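Local coordinates for penicillin-binding protein 1A (Mycobacterium tuberculosis, PDB 5CXW), which builds cross-linked peptidoglycan for the cell wall, polymerising lipid-linked precursors into glycan strands with its transglycosylase domain and cross-linking their peptides with its penicillin-sensitive transpeptidase domain, at residues L26-D38 with H231-L244. Residues are numbered along the deposited sequence; the frame is centred on the assembly and turned at random.
Sequences LNTQGLVVTTTID and HFVQKVVSANGQVL
Strand 32-35 pairs antiparallel with strand 233-237 as one edge of a small three-stranded sheet, completed by strand 243-246, that projects from the body of the transpeptidase part of the protein, away from the site that binds penicillin V. Val32 and Val237 form a hydrogen-bonded pair with both N-H...O bonds made; Val32 N meets Val237 O at 2.7 Å, nearly in line with the carbonyl. The regular ladder ends at Thr34, whose O accepts from two successive amides, Gln234 N at 2.9 Å and the longer Lys235 N at 3.2 Å. Gln234 and Lys235 thus both face Thr34, a classic beta bulge that shifts the register by one residue. Beyond it Thr36 N reaches Phe232 O at 2.8 Å, approaching from above the carbonyl plane.

On the face bearing Val33 and Val236, Leu31 splits its methyls between two neighbours: CD1 rests on Val236 CG1 at 3.8 Å, while CD2 touches Leu244 CD1 on the third strand, the two leucines meeting at about a right angle. The other face carries Val32, Val237, Thr34 and Lys235. Here Thr34 and Lys235 lie side by side, CB to CB 4.0 Å, and the lysine chain then runs out, fully extended, away from the partner strand.

Thr36 turns its two branches to different tasks. OG1 sits between the backbone N and the carbonyl carbon (chi1 52°), where it hydrogen-bonds to Val74 O of the central sheet, while CG2 lies obliquely against the His231 ring, 3.8 Å from CD2. Glu14 of helix 2-19 accepts from the amides of Phe232 and Val233. At the far end, a water donates to Gln29 O and accepts from Ala239 N, within the type I turn Ser238 to Gly241. Strands 233-237 and 243-246 form a beta hairpin, to which strand 32-35, distant in sequence, adds an outer antiparallel strand with a classic bulge.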
# COMPACT_ATOMS: atom_id res chain seq x y z
N LEU A 26 -22.21 13.83 19.58
CA LEU A 26 -21.35 14.54 18.62
C LEU A 26 -22.15 15.50 17.73
O LEU A 26 -21.80 16.69 17.67
CB LEU A 26 -20.56 13.55 17.76
CG LEU A 26 -19.77 14.19 16.60
CD1 LEU A 26 -18.63 15.01 17.16
CD2 LEU A 26 -19.27 13.14 15.63
N ASN A 27 -23.22 15.01 17.09
CA ASN A 27 -24.01 15.84 16.12
C ASN A 27 -24.59 17.14 16.69
O ASN A 27 -24.53 18.22 16.05
CB ASN A 27 -25.12 15.01 15.45
CG ASN A 27 -24.56 13.93 14.53
OD1 ASN A 27 -23.40 14.00 14.10
ND2 ASN A 27 -25.37 12.90 14.25
N THR A 28 -25.07 17.06 17.92
CA THR A 28 -25.60 18.23 18.61
C THR A 28 -24.53 19.25 19.05
O THR A 28 -24.87 20.39 19.32
CB THR A 28 -26.42 17.80 19.86
OG1 THR A 28 -25.62 16.90 20.66
CG2 THR A 28 -27.74 17.12 19.40
N GLN A 29 -23.26 18.85 19.11
CA GLN A 29 -22.23 19.78 19.54
C GLN A 29 -21.88 20.90 18.55
O GLN A 29 -21.44 21.96 18.97
CB GLN A 29 -20.99 19.03 19.97
CG GLN A 29 -21.16 18.31 21.29
CD GLN A 29 -19.84 17.73 21.76
OE1 GLN A 29 -18.82 18.42 21.73
NE2 GLN A 29 -19.85 16.50 22.20
N GLY A 30 -22.07 20.69 17.24
CA GLY A 30 -21.74 21.76 16.26
C GLY A 30 -20.23 22.05 16.19
O GLY A 30 -19.79 23.19 15.98
N LEU A 31 -19.46 21.01 16.34
CA LEU A 31 -18.01 21.13 16.31
C LEU A 31 -17.58 21.66 14.98
O LEU A 31 -18.14 21.28 13.97
CB LEU A 31 -17.35 19.78 16.53
CG LEU A 31 -17.62 19.18 17.91
CD1 LEU A 31 -16.84 17.91 18.04
CD2 LEU A 31 -17.25 20.21 18.99
N VAL A 32 -16.54 22.46 14.99
CA VAL A 32 -15.91 22.91 13.77
C VAL A 32 -14.67 22.07 13.56
O VAL A 32 -13.71 22.15 14.31
CB VAL A 32 -15.58 24.41 13.84
CG1 VAL A 32 -14.76 24.82 12.61
CG2 VAL A 32 -16.87 25.21 14.04
N VAL A 33 -14.71 21.22 12.55
CA VAL A 33 -13.67 20.20 12.34
C VAL A 33 -12.88 20.55 11.09
O VAL A 33 -13.45 20.96 10.08
CB VAL A 33 -14.30 18.82 12.18
CG1 VAL A 33 -13.22 17.74 11.95
CG2 VAL A 33 -15.21 18.50 13.37
N THR A 34 -11.57 20.56 11.21
CA THR A 34 -10.68 20.69 10.08
C THR A 34 -10.11 19.31 9.80
O THR A 34 -9.58 18.67 10.68
CB THR A 34 -9.52 21.65 10.41
OG1 THR A 34 -10.04 22.94 10.85
CG2 THR A 34 -8.67 21.90 9.18
N THR A 35 -10.25 18.84 8.57
CA THR A 35 -9.75 17.54 8.22
C THR A 35 -8.38 17.70 7.63
O THR A 35 -7.92 18.77 7.30
CB THR A 35 -10.64 16.76 7.22
OG1 THR A 35 -10.42 17.32 5.92
CG2 THR A 35 -12.10 16.75 7.59
N THR A 36 -7.75 16.54 7.45
CA THR A 36 -6.41 16.48 6.87
C THR A 36 -6.39 16.49 5.34
O THR A 36 -5.32 16.60 4.74
CB THR A 36 -5.73 15.19 7.31
OG1 THR A 36 -6.57 14.06 7.03
CG2 THR A 36 -5.38 15.18 8.78
N ILE A 37 -7.56 16.28 4.74
CA ILE A 37 -7.66 16.17 3.31
C ILE A 37 -7.05 17.41 2.63
O ILE A 37 -7.27 18.55 3.05
CB ILE A 37 -9.13 15.95 2.87
CG1 ILE A 37 -9.72 14.66 3.50
CG2 ILE A 37 -9.18 15.88 1.36
CD1 ILE A 37 -9.04 13.37 3.08
N ASP A 38 -6.25 17.19 1.59
CA ASP A 38 -5.70 18.24 0.75
C ASP A 38 -6.55 18.30 -0.50
O ASP A 38 -6.56 17.35 -1.29
CB ASP A 38 -4.24 17.94 0.43
CG ASP A 38 -3.61 18.94 -0.51
OD1 ASP A 38 -4.23 19.89 -0.90
OD2 ASP A 38 -2.48 18.77 -0.91
N HIS A 231 -4.60 9.37 10.24
CA HIS A 231 -5.73 10.13 10.83
C HIS A 231 -6.24 11.13 9.85
O HIS A 231 -5.52 11.60 8.95
CB HIS A 231 -5.25 10.80 12.11
CG HIS A 231 -4.18 11.79 11.89
ND1 HIS A 231 -2.87 11.42 11.69
CD2 HIS A 231 -4.22 13.14 11.75
CE1 HIS A 231 -2.15 12.50 11.49
NE2 HIS A 231 -2.93 13.56 11.54
N PHE A 232 -7.52 11.46 10.06
CA PHE A 232 -8.30 12.31 9.19
C PHE A 232 -8.60 13.70 9.81
O PHE A 232 -8.99 14.60 9.10
CB PHE A 232 -9.67 11.65 8.90
CG PHE A 232 -9.63 10.41 8.07
CD1 PHE A 232 -9.32 9.17 8.67
CD2 PHE A 232 -9.88 10.45 6.69
CE1 PHE A 232 -9.24 8.00 7.90
CE2 PHE A 232 -9.82 9.27 5.95
CZ PHE A 232 -9.51 8.06 6.55
N VAL A 233 -8.43 13.82 11.12
CA VAL A 233 -8.80 15.04 11.85
C VAL A 233 -7.52 15.79 12.20
O VAL A 233 -6.62 15.28 12.89
CB VAL A 233 -9.58 14.73 13.10
CG1 VAL A 233 -9.77 16.03 13.90
CG2 VAL A 233 -10.95 14.07 12.79
N GLN A 234 -7.47 17.04 11.71
CA GLN A 234 -6.39 17.98 11.95
C GLN A 234 -6.66 18.88 13.15
O GLN A 234 -5.76 19.15 13.94
CB GLN A 234 -6.17 18.85 10.70
CG GLN A 234 -5.08 19.90 10.79
CD GLN A 234 -3.72 19.26 11.04
OE1 GLN A 234 -3.40 18.16 10.54
NE2 GLN A 234 -2.91 19.92 11.84
N LYS A 235 -7.90 19.34 13.29
CA LYS A 235 -8.19 20.32 14.37
C LYS A 235 -9.66 20.27 14.67
O LYS A 235 -10.49 19.94 13.79
CB LYS A 235 -7.74 21.71 13.94
CG LYS A 235 -7.86 22.76 15.04
CD LYS A 235 -7.19 24.06 14.60
CE LYS A 235 -7.25 25.16 15.63
NZ LYS A 235 -6.86 26.46 15.03
N VAL A 236 -10.01 20.51 15.94
CA VAL A 236 -11.43 20.57 16.32
C VAL A 236 -11.60 21.77 17.25
O VAL A 236 -10.83 21.91 18.20
CB VAL A 236 -11.84 19.30 17.11
CG1 VAL A 236 -13.33 19.35 17.45
CG2 VAL A 236 -11.57 18.05 16.27
N VAL A 237 -12.59 22.61 16.91
CA VAL A 237 -12.87 23.82 17.73
C VAL A 237 -14.35 23.77 18.01
O VAL A 237 -15.16 23.46 17.09
CB VAL A 237 -12.52 25.11 16.98
CG1 VAL A 237 -12.72 26.35 17.88
CG2 VAL A 237 -11.08 25.08 16.50
N SER A 238 -14.73 24.16 19.23
CA SER A 238 -16.15 24.21 19.52
C SER A 238 -16.87 25.26 18.68
O SER A 238 -16.30 26.21 18.17
CB SER A 238 -16.39 24.47 21.01
OG SER A 238 -16.23 25.84 21.27
N ALA A 239 -18.19 25.12 18.64
CA ALA A 239 -19.02 26.04 17.91
C ALA A 239 -18.82 27.47 18.43
O ALA A 239 -18.86 28.45 17.68
CB ALA A 239 -20.47 25.63 18.08
N ASN A 240 -18.60 27.59 19.73
CA ASN A 240 -18.37 28.91 20.30
C ASN A 240 -16.87 29.27 20.45
O ASN A 240 -16.54 30.23 21.17
CB ASN A 240 -19.18 29.11 21.62
CG ASN A 240 -18.62 28.29 22.75
OD1 ASN A 240 -17.50 27.75 22.61
ND2 ASN A 240 -19.34 28.23 23.87
N GLY A 241 -15.98 28.53 19.82
CA GLY A 241 -14.62 29.02 19.62
C GLY A 241 -13.49 28.54 20.49
O GLY A 241 -12.38 29.03 20.33
N GLN A 242 -13.76 27.54 21.30
CA GLN A 242 -12.76 26.88 22.12
C GLN A 242 -12.06 25.71 21.38
O GLN A 242 -12.74 24.76 20.94
CB GLN A 242 -13.48 26.36 23.37
CG GLN A 242 -12.64 25.71 24.47
CD GLN A 242 -11.55 26.62 25.01
OE1 GLN A 242 -11.72 27.27 26.04
NE2 GLN A 242 -10.41 26.68 24.29
N VAL A 243 -10.72 25.78 21.26
CA VAL A 243 -9.96 24.70 20.68
C VAL A 243 -10.02 23.46 21.56
O VAL A 243 -9.73 23.53 22.75
CB VAL A 243 -8.49 25.05 20.40
CG1 VAL A 243 -7.81 23.87 19.71
CG2 VAL A 243 -8.42 26.31 19.50
N LEU A 244 -10.40 22.33 20.97
CA LEU A 244 -10.53 21.06 21.68
C LEU A 244 -9.47 20.03 21.28
O LEU A 244 -9.25 19.07 22.02
CB LEU A 244 -11.88 20.45 21.37
CG LEU A 244 -13.09 21.28 21.74
CD1 LEU A 244 -14.32 20.47 21.41
CD2 LEU A 244 -13.03 21.59 23.21
O HOH W 1 -19.28 22.92 20.31